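Local atomic coordinates of cystathionine gamma-lyase (Saccharomyces cerevisiae, PDB entry 1N8P), a protein that belongs to the Cys/Met metabolism family of pyridoxal-phosphate-dependent enzymes and binds pyridoxal-5'-phosphate. Residues L381-I384 with K385-L388. Numbering follows the deposited sequence.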
loop_
_atom_site.group_PDB
_atom_site.type_symbol
_atom_site.label_atom_id
_atom_site.label_comp_id
_atom_site.label_asym_id
_atom_site.label_seq_id
_atom_site.Cartn_x
_atom_site.Cartn_y
_atom_site.Cartn_z
ATOM N N LEU A 381 1.722 27.189 -21.547
ATOM C CA LEU A 381 1.224 28.169 -22.488
ATOM C C LEU A 381 2.057 27.979 -23.748
ATOM O O LEU A 381 1.523 27.743 -24.823
ATOM C CB LEU A 381 1.401 29.594 -21.943
ATOM C CG LEU A 381 0.581 30.673 -22.662
ATOM C CD1 LEU A 381 -0.890 30.273 -22.721
ATOM C CD2 LEU A 381 0.728 31.975 -21.941
ATOM N N GLU A 382 3.377 28.049 -23.611
ATOM C CA GLU A 382 4.255 27.895 -24.761
ATOM C C GLU A 382 4.061 26.561 -25.465
ATOM O O GLU A 382 4.404 26.400 -26.630
ATOM C CB GLU A 382 5.712 28.045 -24.341
ATOM C CG GLU A 382 6.618 28.589 -25.458
ATOM C CD GLU A 382 6.280 30.025 -25.901
ATOM O OE1 GLU A 382 6.918 30.514 -26.861
ATOM O OE2 GLU A 382 5.391 30.670 -25.289
ATOM N N ASP A 383 3.494 25.597 -24.767
ATOM C CA ASP A 383 3.273 24.303 -25.377
ATOM C C ASP A 383 1.950 24.235 -26.177
ATOM O O ASP A 383 1.828 23.441 -27.112
ATOM C CB ASP A 383 3.309 23.219 -24.307
ATOM C CG ASP A 383 3.142 21.842 -24.889
ATOM O OD1 ASP A 383 3.897 21.513 -25.824
ATOM O OD2 ASP A 383 2.263 21.087 -24.423
ATOM N N ILE A 384 0.965 25.052 -25.800
ATOM C CA ILE A 384 -0.309 25.109 -26.508
ATOM C C ILE A 384 -0.037 25.828 -27.832
ATOM O O ILE A 384 -0.534 25.429 -28.876
ATOM C CB ILE A 384 -1.343 25.944 -25.743
ATOM C CG1 ILE A 384 -1.602 25.349 -24.360
ATOM C CG2 ILE A 384 -2.612 26.022 -26.546
ATOM C CD1 ILE A 384 -2.439 24.114 -24.385
ATOM N N LYS A 385 0.756 26.897 -27.764
ATOM C CA LYS A 385 1.135 27.693 -28.930
ATOM C C LYS A 385 1.796 26.775 -29.938
ATOM O O LYS A 385 1.313 26.559 -31.047
ATOM C CB LYS A 385 2.127 28.792 -28.520
ATOM C CG LYS A 385 1.611 29.689 -27.408
ATOM C CD LYS A 385 2.600 30.777 -27.013
ATOM C CE LYS A 385 2.088 31.568 -25.790
ATOM N NZ LYS A 385 3.033 32.634 -25.298
ATOM N N GLN A 386 2.920 26.234 -29.508
ATOM C CA GLN A 386 3.716 25.315 -30.286
ATOM C C GLN A 386 2.888 24.197 -30.908
ATOM O O GLN A 386 3.350 23.530 -31.830
ATOM C CB GLN A 386 4.801 24.742 -29.376
ATOM C CG GLN A 386 5.642 23.618 -29.941
ATOM C CD GLN A 386 4.921 22.299 -29.968
ATOM O OE1 GLN A 386 4.117 21.998 -29.083
ATOM N NE2 GLN A 386 5.211 21.490 -30.975
ATOM N N ALA A 387 1.669 23.983 -30.429
ATOM C CA ALA A 387 0.858 22.901 -30.975
ATOM C C ALA A 387 -0.252 23.369 -31.899
ATOM O O ALA A 387 -0.794 22.571 -32.661
ATOM C CB ALA A 387 0.283 22.054 -29.854
ATOM N N LEU A 388 -0.606 24.650 -31.825
ATOM C CA LEU A 388 -1.641 25.170 -32.709
ATOM C C LEU A 388 -1.028 25.141 -34.082
ATOM O O LEU A 388 -1.631 24.648 -35.027
ATOM C CB LEU A 388 -2.015 26.611 -32.370
ATOM C CG LEU A 388 -2.926 26.874 -31.172
ATOM C CD1 LEU A 388 -3.182 28.383 -31.043
ATOM C CD2 LEU A 388 -4.217 26.115 -31.348
#
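Lys385 reaches back over one turn of the C-terminal helix 377-392 to Glu382, forming an i to i+3 salt bridge in which Lys385 NZ lies 3.1 Å from Glu382 OE2 and meets it nearly in line with the C-O bond. A chi1 of -56° sets the lysine CG beside its own backbone N, from which the extended chain heads back toward the start of the helix. On the way Lys385 CE packs 3.6 Å from Leu381 CG, giving the aliphatic part of Lys385 a hydrophobic neighbour as well as a charged one. Glu382 bends at chi2 (65°), which turns its carboxylate toward the amine.

The backbone beneath is helical: Lys385 N donates to Leu381 O at 3.2 Å with an N-H...O angle of 170°, and Gln386 N to Glu382 O at 3.2 Å. Leu388 N gives Ile384 O a weak, bent hydrogen bond.

Further out, Leu381 and Lys385 touch Phe270 of helix 253-271, while Ile384, Ala387 and Leu388 share Phe322 of helix 316-325; the helix thus joins both neighbours. Asp383, buried, ties it to the loop that follows helix 316-325, its OD2 accepting a hydrogen bond from Leu328 N.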